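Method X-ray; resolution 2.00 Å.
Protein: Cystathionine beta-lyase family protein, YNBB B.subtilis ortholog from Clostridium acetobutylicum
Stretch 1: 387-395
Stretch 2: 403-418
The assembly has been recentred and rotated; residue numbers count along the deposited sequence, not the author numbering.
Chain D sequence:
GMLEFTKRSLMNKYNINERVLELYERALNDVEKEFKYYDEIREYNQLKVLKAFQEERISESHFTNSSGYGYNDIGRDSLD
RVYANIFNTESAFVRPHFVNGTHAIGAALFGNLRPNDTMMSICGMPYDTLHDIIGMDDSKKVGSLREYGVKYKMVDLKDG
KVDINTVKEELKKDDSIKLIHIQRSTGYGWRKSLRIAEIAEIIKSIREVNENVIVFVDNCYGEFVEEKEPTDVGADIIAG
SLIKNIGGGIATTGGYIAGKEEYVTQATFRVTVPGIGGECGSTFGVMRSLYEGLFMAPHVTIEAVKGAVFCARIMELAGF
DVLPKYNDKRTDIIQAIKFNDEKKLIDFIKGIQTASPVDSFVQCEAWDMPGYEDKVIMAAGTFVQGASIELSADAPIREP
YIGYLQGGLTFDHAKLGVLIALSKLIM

Stretch 1 (387-395) ASIELSADA
Stretch 2 (403-418) GYLQGGLTFDHAKLGV

A bulky side chain can pack closely where the neighbouring chain carries little or no side chain, as at a glycine. The two stretches of this cystathionine beta-lyase family protein illustrate the principle, burying 756 Å² between them.

Strands 392-395 and 403-406 run antiparallel at 160°, their axes approaching to 4.8 Å. Both are extended, with phi/psi values such as -158/170 at Ser-392 and -153/151 at Gln-406, and the register pairs Ser-392 with Gln-406, Ala-393 with Leu-405 and Asp-394 with Tyr-404. Ser-392 and Gln-406 form a hydrogen-bonded pair (CA to CA 5.6 Å), with Ser-392 N to Gln-406 O at 2.9 Å and Gln-406 N to Ser-392 O at 3.0 Å. Asp-394 and Tyr-404 repeat the pattern: Asp-394 N to Tyr-404 O is 2.9 Å, Tyr-404 N to Asp-394 O 3.0 Å. Between them Ala-393 and Leu-405 form the narrow, non-hydrogen-bonded pair, CA to CA 4.3 Å.

On the face bearing Ser-392, Asp-394, Tyr-404 and Gln-406, a polar network links Ser-392, Asp-394 and Gln-406. Gln-406 folds back (chi1 p, chi2 m, chi3 -52°), so that its NE2 donates to Ser-392 OG at 3.1 Å and weakly to Asp-394 OD1 at 3.4 Å. Both partners adopt chi1 p. A water lies 2.7 Å from Gln-406 OE1 and 3.1 Å from Asp-394 OD2. The edge of the Tyr-404 ring lies near Asp-394 O and Ala-395 CA. On the other face, the small Ala-393 CB leaves room for Leu-405 CD1, 4.2 Å away.

Beyond the strands, the chain turns through two glycines. Gly-407 (96/175) lies so close to the first stretch that a CB would fall 2.2 Å from Glu-390 O; instead its CA rests 3.3 Å from Ile-389 O. Gly-408 (146/106) gives its N to Ile-389 O at 2.8 Å, nearly linearly; a CB here would strike Ala-414 CB. The backbone angles of both glycines also disfavor any side chain.

Leu-391 is the principal bump, covered over 138 Å². With chi1 t and chi2 p, its CD1 sits 3.9 Å from Leu-405 CD1 and 4.4 Å from Ala-414 CB, while CD2 lies over the His-413 ring, 3.9 Å from its centroid. The hollow continues at Gly-417, whose CA lies 4.1 Å from Leu-391 CD2; a CB there would come within 2.6 Å of that methyl.

Helix 411-418, which continues beyond 418, supplies His-413, Ala-414 and Gly-417 as walls of this pocket. Thr-410 (chi1 p) caps it, OG1 accepting from His-413 N at 3.0 Å. His-413, chi1 t, points toward the first stretch, and a water joins its ND1 (2.7 Å) to Leu-391 N and Leu-409 N, both 3.0 Å from the water oxygen.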

# COMPACT_ATOMS: atom_id res chain seq x y z
N ALA D 387 9.85 -7.85 14.62
CA ALA D 387 8.66 -8.62 15.04
C ALA D 387 9.09 -9.77 15.93
O ALA D 387 9.90 -10.56 15.52
CB ALA D 387 7.88 -9.20 13.84
N SER D 388 8.59 -9.88 17.15
CA SER D 388 9.14 -10.99 17.91
C SER D 388 8.24 -12.20 18.01
O SER D 388 8.63 -13.18 18.64
CB SER D 388 9.80 -10.55 19.21
OG SER D 388 9.04 -9.59 19.87
N ILE D 389 7.10 -12.20 17.30
CA ILE D 389 6.32 -13.40 17.18
C ILE D 389 7.01 -14.32 16.13
O ILE D 389 6.69 -15.51 16.00
CB ILE D 389 4.85 -13.07 16.82
CG1 ILE D 389 3.93 -14.28 16.90
CG2 ILE D 389 4.79 -12.38 15.44
CD1 ILE D 389 3.93 -15.01 18.24
N GLU D 390 7.92 -13.76 15.36
CA GLU D 390 8.74 -14.55 14.44
C GLU D 390 9.95 -15.03 15.19
O GLU D 390 10.42 -14.35 16.11
CB GLU D 390 9.21 -13.75 13.23
CG GLU D 390 8.14 -13.09 12.45
CD GLU D 390 8.61 -12.49 11.13
OE1 GLU D 390 9.40 -13.15 10.36
OE2 GLU D 390 8.12 -11.35 10.82
N LEU D 391 10.49 -16.17 14.77
CA LEU D 391 11.62 -16.79 15.42
C LEU D 391 12.76 -15.78 15.55
O LEU D 391 13.28 -15.24 14.55
CB LEU D 391 12.11 -18.05 14.70
CG LEU D 391 13.21 -18.84 15.43
CD1 LEU D 391 12.71 -19.40 16.77
CD2 LEU D 391 13.81 -19.93 14.56
N SER D 392 13.15 -15.56 16.78
CA SER D 392 14.23 -14.59 17.09
C SER D 392 14.84 -14.90 18.46
O SER D 392 14.34 -15.73 19.20
CB SER D 392 13.62 -13.20 17.09
OG SER D 392 12.40 -13.16 17.88
N ALA D 393 15.96 -14.26 18.80
CA ALA D 393 16.62 -14.52 20.06
C ALA D 393 17.51 -13.33 20.36
O ALA D 393 17.92 -12.60 19.45
CB ALA D 393 17.45 -15.76 19.97
N ASP D 394 17.79 -13.13 21.63
CA ASP D 394 18.65 -12.03 22.06
C ASP D 394 19.20 -12.29 23.44
O ASP D 394 18.68 -13.15 24.17
CB ASP D 394 17.92 -10.69 22.04
CG ASP D 394 16.54 -10.75 22.68
OD1 ASP D 394 15.55 -11.11 21.99
OD2 ASP D 394 16.43 -10.39 23.85
N ALA D 395 20.24 -11.53 23.82
CA ALA D 395 20.88 -11.73 25.08
C ALA D 395 21.86 -10.62 25.38
O ALA D 395 22.64 -10.25 24.52
CB ALA D 395 21.65 -13.07 25.08
N GLY D 403 20.38 -16.87 27.52
CA GLY D 403 19.84 -16.41 26.26
C GLY D 403 18.34 -16.52 26.22
O GLY D 403 17.73 -17.40 26.86
N TYR D 404 17.73 -15.66 25.40
CA TYR D 404 16.28 -15.59 25.35
C TYR D 404 15.81 -15.82 23.94
O TYR D 404 16.19 -15.09 23.04
CB TYR D 404 15.80 -14.25 25.88
CG TYR D 404 16.33 -13.96 27.27
CD1 TYR D 404 15.61 -14.28 28.40
CD2 TYR D 404 17.56 -13.39 27.43
CE1 TYR D 404 16.13 -14.02 29.66
CE2 TYR D 404 18.07 -13.15 28.66
CZ TYR D 404 17.35 -13.47 29.79
OH TYR D 404 17.88 -13.21 31.06
N LEU D 405 14.99 -16.87 23.77
CA LEU D 405 14.43 -17.26 22.49
C LEU D 405 12.94 -16.99 22.52
O LEU D 405 12.29 -17.21 23.52
CB LEU D 405 14.64 -18.77 22.25
CG LEU D 405 14.06 -19.35 20.96
CD1 LEU D 405 15.08 -19.25 19.88
CD2 LEU D 405 13.61 -20.78 21.08
N GLN D 406 12.42 -16.46 21.44
CA GLN D 406 10.98 -16.31 21.32
C GLN D 406 10.53 -16.32 19.89
O GLN D 406 11.28 -15.96 18.99
CB GLN D 406 10.43 -15.07 21.99
CG GLN D 406 10.86 -13.79 21.41
CD GLN D 406 12.21 -13.43 21.86
OE1 GLN D 406 12.48 -13.43 23.06
NE2 GLN D 406 13.10 -13.16 20.93
N GLY D 407 9.30 -16.77 19.68
CA GLY D 407 8.68 -16.69 18.39
C GLY D 407 8.81 -17.94 17.57
O GLY D 407 9.46 -18.87 17.95
N GLY D 408 8.14 -17.90 16.42
CA GLY D 408 8.09 -18.95 15.46
C GLY D 408 6.72 -18.94 14.80
O GLY D 408 5.71 -19.34 15.43
N LEU D 409 6.67 -18.48 13.56
CA LEU D 409 5.40 -18.43 12.83
C LEU D 409 4.82 -19.82 12.74
O LEU D 409 3.61 -19.99 12.64
CB LEU D 409 5.57 -17.84 11.45
CG LEU D 409 6.04 -16.37 11.42
CD1 LEU D 409 6.50 -15.98 10.03
CD2 LEU D 409 5.00 -15.38 12.00
N THR D 410 5.69 -20.83 12.73
CA THR D 410 5.23 -22.21 12.76
C THR D 410 6.11 -22.96 13.73
O THR D 410 7.29 -22.58 14.00
CB THR D 410 5.26 -22.90 11.39
OG1 THR D 410 6.62 -23.18 11.03
CG2 THR D 410 4.60 -22.10 10.33
N PHE D 411 5.54 -23.98 14.35
CA PHE D 411 6.33 -24.80 15.24
C PHE D 411 7.47 -25.48 14.48
O PHE D 411 8.60 -25.65 15.01
CB PHE D 411 5.46 -25.87 15.93
CG PHE D 411 6.24 -26.87 16.67
CD1 PHE D 411 7.01 -26.49 17.77
CD2 PHE D 411 6.25 -28.19 16.27
CE1 PHE D 411 7.74 -27.39 18.43
CE2 PHE D 411 6.99 -29.10 16.93
CZ PHE D 411 7.74 -28.71 18.03
N ASP D 412 7.20 -25.92 13.27
CA ASP D 412 8.26 -26.57 12.49
C ASP D 412 9.46 -25.63 12.37
O ASP D 412 10.63 -26.04 12.49
CB ASP D 412 7.74 -26.97 11.12
CG ASP D 412 6.90 -28.26 11.16
OD1 ASP D 412 7.34 -29.24 11.81
OD2 ASP D 412 5.81 -28.31 10.54
N HIS D 413 9.21 -24.36 12.11
CA HIS D 413 10.31 -23.42 12.02
C HIS D 413 11.07 -23.30 13.33
O HIS D 413 12.28 -23.47 13.36
CB HIS D 413 9.86 -22.04 11.52
CG HIS D 413 11.00 -21.10 11.30
ND1 HIS D 413 10.90 -19.75 11.52
CD2 HIS D 413 12.28 -21.34 10.93
CE1 HIS D 413 12.07 -19.18 11.26
NE2 HIS D 413 12.92 -20.13 10.88
N ALA D 414 10.36 -23.09 14.42
CA ALA D 414 10.97 -22.99 15.75
C ALA D 414 11.83 -24.20 16.09
O ALA D 414 12.99 -24.10 16.54
CB ALA D 414 9.86 -22.80 16.80
N LYS D 415 11.24 -25.36 15.85
CA LYS D 415 11.90 -26.68 16.10
C LYS D 415 13.16 -26.80 15.27
O LYS D 415 14.23 -27.08 15.79
CB LYS D 415 10.83 -27.78 15.82
CG LYS D 415 11.25 -29.19 15.52
CD LYS D 415 9.96 -30.00 15.22
CE LYS D 415 9.74 -30.15 13.79
NZ LYS D 415 8.52 -30.95 13.59
N LEU D 416 13.06 -26.51 13.99
CA LEU D 416 14.23 -26.61 13.09
C LEU D 416 15.33 -25.64 13.52
O LEU D 416 16.52 -25.98 13.54
CB LEU D 416 13.80 -26.34 11.63
CG LEU D 416 12.91 -27.47 11.00
CD1 LEU D 416 12.27 -27.12 9.64
CD2 LEU D 416 13.72 -28.75 10.87
N GLY D 417 14.92 -24.45 13.91
CA GLY D 417 15.85 -23.44 14.39
C GLY D 417 16.60 -23.91 15.61
O GLY D 417 17.82 -23.75 15.68
N VAL D 418 15.89 -24.50 16.57
CA VAL D 418 16.57 -25.00 17.77
C VAL D 418 17.56 -26.12 17.45
O VAL D 418 18.65 -26.14 18.02
CB VAL D 418 15.55 -25.38 18.86
CG1 VAL D 418 16.24 -26.08 20.09
CG2 VAL D 418 14.77 -24.13 19.24
O HOH W 1 9.38 -17.67 12.42
O HOH W 2 13.61 -11.54 24.59